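Local coordinates for tyrocidine synthetase 3 (Brevibacillus brevis, PDB 2JGP), which probably forms a peptide bond in nonribosomal synthesis of the antibiotic tyrocidine, its carrier domain holding the growing chain on phosphopantetheine beside a condensation domain, at residues E481-T484 with S485-T488; E490-E493 with R494-R497; L61-L64 with F65-P68. All coordinates share one frame; numbering follows the deposited sequence.

Contact 1. Residues E481-T484 with S485-T488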
loop_
_atom_site.group_PDB
_atom_site.type_symbol
_atom_site.label_atom_id
_atom_site.label_comp_id
_atom_site.label_asym_id
_atom_site.label_seq_id
_atom_site.Cartn_x
_atom_site.Cartn_y
_atom_site.Cartn_z
ATOM N N GLU A 481 6.328 -15.482 -0.526
ATOM C CA GLU A 481 5.590 -15.995 -1.664
ATOM C C GLU A 481 6.556 -15.912 -2.833
ATOM O O GLU A 481 7.074 -14.839 -3.127
ATOM C CB GLU A 481 4.359 -15.132 -1.923
ATOM C CG GLU A 481 3.620 -15.435 -3.209
ATOM C CD GLU A 481 2.621 -14.348 -3.543
ATOM O OE1 GLU A 481 1.506 -14.382 -2.986
ATOM O OE2 GLU A 481 2.957 -13.456 -4.358
ATOM N N TYR A 482 6.799 -17.037 -3.497
ATOM C CA TYR A 482 7.859 -17.101 -4.501
ATOM C C TYR A 482 7.415 -17.819 -5.763
ATOM O O TYR A 482 6.493 -18.632 -5.734
ATOM C CB TYR A 482 9.091 -17.796 -3.920
ATOM C CG TYR A 482 8.848 -19.217 -3.469
ATOM C CD1 TYR A 482 9.065 -20.287 -4.329
ATOM C CD2 TYR A 482 8.418 -19.492 -2.176
ATOM C CE1 TYR A 482 8.846 -21.598 -3.918
ATOM C CE2 TYR A 482 8.196 -20.796 -1.756
ATOM C CZ TYR A 482 8.413 -21.841 -2.630
ATOM O OH TYR A 482 8.195 -23.126 -2.220
ATOM N N SER A 483 8.105 -17.516 -6.858
ATOM C CA SER A 483 7.864 -18.148 -8.148
ATOM C C SER A 483 8.310 -19.605 -8.119
ATOM O O SER A 483 9.478 -19.889 -7.872
ATOM C CB SER A 483 8.638 -17.414 -9.244
ATOM O OG SER A 483 8.246 -16.059 -9.320
ATOM N N THR A 484 7.379 -20.517 -8.390
ATOM C CA THR A 484 7.672 -21.950 -8.435
ATOM C C THR A 484 8.670 -22.296 -9.553
ATOM O O THR A 484 9.392 -23.291 -9.472
ATOM C CB THR A 484 6.362 -22.754 -8.637
ATOM O OG1 THR A 484 5.433 -22.398 -7.603
ATOM C CG2 THR A 484 6.620 -24.248 -8.589
ATOM N N SER A 485 8.705 -21.466 -10.591
ATOM C CA SER A 485 9.594 -21.683 -11.726
ATOM C C SER A 485 11.057 -21.327 -11.429
ATOM O O SER A 485 11.935 -21.658 -12.222
ATOM C CB SER A 485 9.108 -20.865 -12.921
ATOM O OG SER A 485 9.179 -19.486 -12.626
ATOM N N LEU A 486 11.310 -20.666 -10.304
ATOM C CA LEU A 486 12.648 -20.163 -9.966
ATOM C C LEU A 486 13.279 -20.797 -8.721
ATOM O O LEU A 486 14.489 -21.056 -8.708
ATOM C CB LEU A 486 12.592 -18.650 -9.770
ATOM C CG LEU A 486 12.128 -17.794 -10.952
ATOM C CD1 LEU A 486 12.194 -16.311 -10.558
ATOM C CD2 LEU A 486 12.958 -18.065 -12.194
ATOM N N PHE A 487 12.481 -21.032 -7.678
ATOM C CA PHE A 487 13.015 -21.480 -6.384
ATOM C C PHE A 487 12.319 -22.723 -5.849
ATOM O O PHE A 487 11.113 -22.908 -6.038
ATOM C CB PHE A 487 12.907 -20.372 -5.329
ATOM C CG PHE A 487 13.396 -19.029 -5.798
ATOM C CD1 PHE A 487 14.755 -18.779 -5.934
ATOM C CD2 PHE A 487 12.497 -18.011 -6.091
ATOM C CE1 PHE A 487 15.206 -17.538 -6.359
ATOM C CE2 PHE A 487 12.941 -16.771 -6.519
ATOM C CZ PHE A 487 14.299 -16.534 -6.650
ATOM N N THR A 488 13.097 -23.572 -5.179
ATOM C CA THR A 488 12.561 -24.712 -4.453
ATOM C C THR A 488 12.122 -24.242 -3.065
ATOM O O THR A 488 12.554 -23.186 -2.587
ATOM C CB THR A 488 13.610 -25.835 -4.293
ATOM O OG1 THR A 488 14.690 -25.379 -3.465
ATOM C CG2 THR A 488 14.165 -26.265 -5.644
HETATM O O HOH W 1 9.637 -24.629 -7.153
#

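Contact 2. Residues E490-E493 with R494-R497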
loop_
_atom_site.group_PDB
_atom_site.type_symbol
_atom_site.label_atom_id
_atom_site.label_comp_id
_atom_site.label_asym_id
_atom_site.label_seq_id
_atom_site.Cartn_x
_atom_site.Cartn_y
_atom_site.Cartn_z
ATOM N N GLU A 490 13.022 -25.657 -0.335
ATOM C CA GLU A 490 14.239 -25.748 0.472
ATOM C C GLU A 490 15.019 -24.431 0.445
ATOM O O GLU A 490 15.394 -23.904 1.496
ATOM C CB GLU A 490 15.121 -26.903 -0.024
ATOM C CG GLU A 490 16.448 -27.072 0.711
ATOM C CD GLU A 490 17.340 -28.135 0.085
ATOM O OE1 GLU A 490 16.830 -29.005 -0.656
ATOM O OE2 GLU A 490 18.560 -28.102 0.336
ATOM N N THR A 491 15.247 -23.911 -0.761
ATOM C CA THR A 491 15.976 -22.651 -0.951
ATOM C C THR A 491 15.308 -21.470 -0.253
ATOM O O THR A 491 15.987 -20.606 0.308
ATOM C CB THR A 491 16.136 -22.323 -2.455
ATOM O OG1 THR A 491 17.030 -23.268 -3.050
ATOM C CG2 THR A 491 16.684 -20.898 -2.664
ATOM N N MET A 492 13.980 -21.437 -0.287
ATOM C CA MET A 492 13.225 -20.324 0.282
ATOM C C MET A 492 13.111 -20.420 1.802
ATOM O O MET A 492 13.132 -19.401 2.490
ATOM C CB MET A 492 11.847 -20.231 -0.374
ATOM C CG MET A 492 11.911 -19.770 -1.821
ATOM S SD MET A 492 12.299 -18.013 -1.959
ATOM C CE MET A 492 14.065 -18.045 -2.250
ATOM N N GLU A 493 12.991 -21.637 2.326
ATOM C CA GLU A 493 13.067 -21.833 3.779
ATOM C C GLU A 493 14.440 -21.414 4.316
ATOM O O GLU A 493 14.529 -20.819 5.383
ATOM C CB GLU A 493 12.731 -23.278 4.163
ATOM C CG GLU A 493 11.240 -23.604 4.011
ATOM C CD GLU A 493 10.898 -25.059 4.288
ATOM O OE1 GLU A 493 11.821 -25.888 4.445
ATOM O OE2 GLU A 493 9.692 -25.376 4.340
ATOM N N ARG A 494 15.500 -21.697 3.562
ATOM C CA ARG A 494 16.854 -21.279 3.939
ATOM C C ARG A 494 17.028 -19.760 3.830
ATOM O O ARG A 494 17.675 -19.145 4.680
ATOM C CB ARG A 494 17.899 -21.993 3.074
ATOM C CG ARG A 494 19.342 -21.688 3.457
ATOM C CD ARG A 494 20.345 -22.455 2.598
ATOM N NE ARG A 494 20.226 -23.904 2.784
ATOM C CZ ARG A 494 19.686 -24.761 1.917
ATOM N NH1 ARG A 494 19.196 -24.356 0.748
ATOM N NH2 ARG A 494 19.643 -26.052 2.225
ATOM N N PHE A 495 16.464 -19.186 2.766
ATOM C CA PHE A 495 16.411 -17.738 2.539
ATOM C C PHE A 495 15.800 -17.025 3.741
ATOM O O PHE A 495 16.318 -16.008 4.201
ATOM C CB PHE A 495 15.574 -17.482 1.273
ATOM C CG PHE A 495 15.468 -16.034 0.853
ATOM C CD1 PHE A 495 16.524 -15.399 0.214
ATOM C CD2 PHE A 495 14.279 -15.333 1.032
ATOM C CE1 PHE A 495 16.410 -14.076 -0.208
ATOM C CE2 PHE A 495 14.152 -14.013 0.614
ATOM C CZ PHE A 495 15.221 -13.385 -0.014
ATOM N N SER A 496 14.701 -17.579 4.251
ATOM C CA SER A 496 14.000 -17.019 5.409
ATOM C C SER A 496 14.825 -17.110 6.697
ATOM O O SER A 496 14.892 -16.144 7.455
ATOM C CB SER A 496 12.658 -17.726 5.604
ATOM O OG SER A 496 11.865 -17.637 4.431
ATOM N N ARG A 497 15.441 -18.268 6.941
ATOM C CA ARG A 497 16.331 -18.450 8.091
ATOM C C ARG A 497 17.493 -17.464 8.039
ATOM O O ARG A 497 17.913 -16.945 9.069
ATOM C CB ARG A 497 16.887 -19.882 8.149
ATOM C CG ARG A 497 15.844 -20.969 8.400
ATOM C CD ARG A 497 16.484 -22.291 8.832
ATOM N NE ARG A 497 17.326 -22.888 7.789
ATOM C CZ ARG A 497 16.882 -23.634 6.776
ATOM N NH1 ARG A 497 15.585 -23.901 6.632
ATOM N NH2 ARG A 497 17.747 -24.119 5.889
#

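Contact 3. Residues L61-L64 with F65-P68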
loop_
_atom_site.group_PDB
_atom_site.type_symbol
_atom_site.label_atom_id
_atom_site.label_comp_id
_atom_site.label_asym_id
_atom_site.label_seq_id
_atom_site.Cartn_x
_atom_site.Cartn_y
_atom_site.Cartn_z
ATOM N N LEU A 61 3.291 33.462 6.945
ATOM C CA LEU A 61 4.325 33.578 7.970
ATOM C C LEU A 61 3.698 33.572 9.360
ATOM O O LEU A 61 4.226 32.955 10.278
ATOM C CB LEU A 61 5.164 34.839 7.760
ATOM C CG LEU A 61 6.387 35.010 8.663
ATOM C CD1 LEU A 61 7.340 33.821 8.523
ATOM C CD2 LEU A 61 7.097 36.322 8.349
ATOM N N ARG A 62 2.565 34.254 9.499
ATOM C CA ARG A 62 1.800 34.273 10.753
ATOM C C ARG A 62 1.491 32.889 11.314
ATOM O O ARG A 62 1.485 32.701 12.529
ATOM C CB ARG A 62 0.484 35.054 10.607
ATOM C CG ARG A 62 -0.239 34.903 9.276
ATOM C CD ARG A 62 0.229 35.941 8.232
ATOM N NE ARG A 62 -0.877 36.759 7.728
ATOM C CZ ARG A 62 -0.743 37.974 7.190
ATOM N NH1 ARG A 62 0.453 38.549 7.060
ATOM N NH2 ARG A 62 -1.823 38.626 6.776
ATOM N N ILE A 63 1.221 31.931 10.430
ATOM C CA ILE A 63 0.909 30.568 10.845
ATOM C C ILE A 63 2.143 29.819 11.361
ATOM O O ILE A 63 2.048 29.056 12.326
ATOM C CB ILE A 63 0.251 29.777 9.692
ATOM C CG1 ILE A 63 -1.110 30.389 9.341
ATOM C CG2 ILE A 63 0.094 28.320 10.064
ATOM C CD1 ILE A 63 -2.124 30.346 10.473
ATOM N N LEU A 64 3.297 30.030 10.732
ATOM C CA LEU A 64 4.543 29.436 11.226
ATOM C C LEU A 64 4.857 29.939 12.638
ATOM O O LEU A 64 5.294 29.175 13.497
ATOM C CB LEU A 64 5.709 29.735 10.281
ATOM C CG LEU A 64 7.086 29.176 10.657
ATOM C CD1 LEU A 64 7.029 27.717 11.103
ATOM C CD2 LEU A 64 8.057 29.332 9.486
ATOM N N PHE A 65 4.632 31.227 12.876
ATOM C CA PHE A 65 4.781 31.772 14.223
ATOM C C PHE A 65 3.766 31.156 15.186
ATOM O O PHE A 65 4.111 30.775 16.305
ATOM C CB PHE A 65 4.636 33.296 14.210
ATOM C CG PHE A 65 5.905 34.020 13.863
ATOM C CD1 PHE A 65 5.966 34.870 12.768
ATOM C CD2 PHE A 65 7.038 33.865 14.644
ATOM C CE1 PHE A 65 7.145 35.559 12.462
ATOM C CE2 PHE A 65 8.216 34.544 14.344
ATOM C CZ PHE A 65 8.269 35.388 13.249
ATOM N N GLU A 66 2.524 31.061 14.729
ATOM C CA GLU A 66 1.418 30.545 15.529
ATOM C C GLU A 66 1.549 29.045 15.785
ATOM O O GLU A 66 1.235 28.573 16.873
ATOM C CB GLU A 66 0.105 30.839 14.807
ATOM C CG GLU A 66 -1.164 30.490 15.560
ATOM C CD GLU A 66 -2.406 30.882 14.779
ATOM O OE1 GLU A 66 -2.542 32.076 14.438
ATOM O OE2 GLU A 66 -3.246 30.002 14.500
ATOM N N LYS A 67 2.036 28.315 14.782
ATOM C CA LYS A 67 2.145 26.859 14.827
ATOM C C LYS A 67 3.613 26.479 14.609
ATOM O O LYS A 67 3.976 25.993 13.540
ATOM C CB LYS A 67 1.280 26.235 13.729
ATOM C CG LYS A 67 -0.149 26.742 13.640
ATOM C CD LYS A 67 -1.049 26.179 14.724
ATOM C CE LYS A 67 -2.525 26.339 14.342
ATOM N NZ LYS A 67 -3.396 25.550 15.241
ATOM N N PRO A 68 4.466 26.718 15.622
ATOM C CA PRO A 68 5.919 26.627 15.450
ATOM C C PRO A 68 6.536 25.225 15.507
ATOM O O PRO A 68 7.756 25.106 15.383
ATOM C CB PRO A 68 6.443 27.480 16.604
ATOM C CG PRO A 68 5.446 27.255 17.687
ATOM C CD PRO A 68 4.112 27.147 16.988
#

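Contact 1. Residues E481-T484 with S485-T488
Tyr482 and Phe487 run antiparallel past one another where strand 476-483 ends and the chain turns toward helix 489-508. The tyrosine CG sits between its own backbone N and carbonyl carbon (chi1 60°), and this sets one side of the ring along the Phe487 backbone. Tyr482 CE1 comes to 3.4 Å from Phe487 O, while Tyr482 CD1 rests 4.0 Å from Phe487 CB. Phe487 has its CG beside the backbone N instead, which brings Phe487 CD2 within 4.0 Å of Tyr482 CB. Leu486 CB sits over one face of the Phe487 ring, near its margin.

Residues 483-486 form a type I beta turn: Leu486 N donates to Ser483 O at 3.1 Å, and Thr484 and Ser485 have the backbone angles of its two central positions. Ser483 O also takes Phe487 N, at 3.2 Å and nearly along the C=O axis, whereas Leu486 N comes from above the carbonyl plane, with a C=O...N angle of 117°. Donors from such different directions can share one oxygen. Ser483 CB meets Leu486 CG and CD1, and its OG hydrogen-bonds to Asp464 O, just before strand 465-471. A water donates to both Thr484 O and Phe487 O, bridging two carbonyl oxygens only 3.9 Å apart.

Beyond the turn, Thr488 is the N-cap of helix 489-508, its OG1 accepting from the N of Thr491, and Met492 of that helix packs on both Tyr482 and Phe487. The chemistry therefore divides: Ser483 O is satisfied twice within the turn, water links Thr484 O to Phe487 O, and Asp292 outside it takes Thr488 N, while the tyrosine and phenylalanine supply an apolar surface for the first turn of the helix.

Contact 2. Residues E490-E493 with R494-R497
Glu490 and Arg494 both carry CG anti to the backbone N (chi1 178° in the glutamate), and with the Arg494 chain bent at chi3 the two side chains run abreast, one turn apart on helix 489-508. The result is an i to i+4 salt bridge on the outer side of this condensation-domain helix. Arg494 NH2 donates to Glu490 OE2 at 3.0 Å, almost straight at 176°; the oxygen lies in the guanidinium plane and uses its anti lone pair, although the carboxylate and guanidinium planes are 67° apart.

The buried side is built differently. Met492 bends at chi2 and chi3, bringing Met492 CE to 3.9 Å from Phe495 CB, and its SD lies 5.1 Å from the centroid of the Phe495 ring in an oblique Met-aromatic contact. The Phe495 side chain packs against helix 329-345, where its ring meets Tyr344 edge-to-face, while Met492 lies against Val480 and Cys306 of the neighbouring sheet.

Ser496, also buried, has its hydroxyl satisfied by the helix itself: Ser496 OG donates to Met492 O at 2.9 Å, and Ser496 N reaches the same oxygen at 3.0 Å from the opposite face of the carbonyl plane.

Contact 3. Residues L61-L64 with F65-P68
Phe65 lies across Leu61 one turn earlier, the two side chains meeting at an oblique angle, and the phenylalanine can be followed outward from its backbone. Phe65 CB is 3.6 Å from Arg62 O. CG, beside the backbone N (chi1 -84°), leads the ring back along the helix toward Leu61. Next, Phe65 CD1 passes Leu61 O at 3.6 Å, and Phe65 CE1 reaches the branch point of the leucine, Leu61 CG, at 3.9 Å, with Leu61 CD2 slightly farther off. One side of the ring thus runs from a backbone carbonyl to an aliphatic branch. Outside this segment the ring also meets that of Phe35, their planes about 10° apart.

Helix 61-66, which falls between helix 41-55 and helix 70-79 in the chain, is the short helix of the carrier domain's four-helix bundle, and its inward side touches both: Leu61 and Leu64 rest on Ala44, and Ile63 and Leu64 on Leu73. Its backbone keeps the i to i+4 pattern, with Phe65 N donating to Leu61 O at 3.1 Å and Glu66 N to Arg62 O. The last such bond, Lys67 N to Ile63 O, is made by the first residue whose backbone departs from helical angles.

At this end Ile63 and Lys67 run side by side, Ile63 CG2 being 3.9 Å from Lys67 CG, and the lysine chain, bent at chi2, touches Glu72 of helix 70-79. Glu66 crosses Ile63 more loosely, Glu66 OE2 being 4.2 Å from Ile63 CD1. Pro68 has no N-H to continue the pattern; Pro68 CA instead makes a CA-H...O contact of 3.3 Å with Leu64 O.

From the N terminus, contact 3 comes first, spanning helix 61-66 and its exit in the carrier domain. The chain then runs through most of the condensation domain before contact 1 closes the turn at the end of strand 476-483, and contact 2 follows one residue later on helix 489-508. The three lie in series: none nests within or crosses another. Contacts 1 and 2, with centres 11 Å apart, touch through Met492, whose CG lies 3.5 Å from Tyr482 CG, and so tie strand, turn and helix together. Contact 3 stands apart on the opposite side of the chain's centre, its nearest atoms about 43 Å from contact 1 and about 42 Å from contact 2.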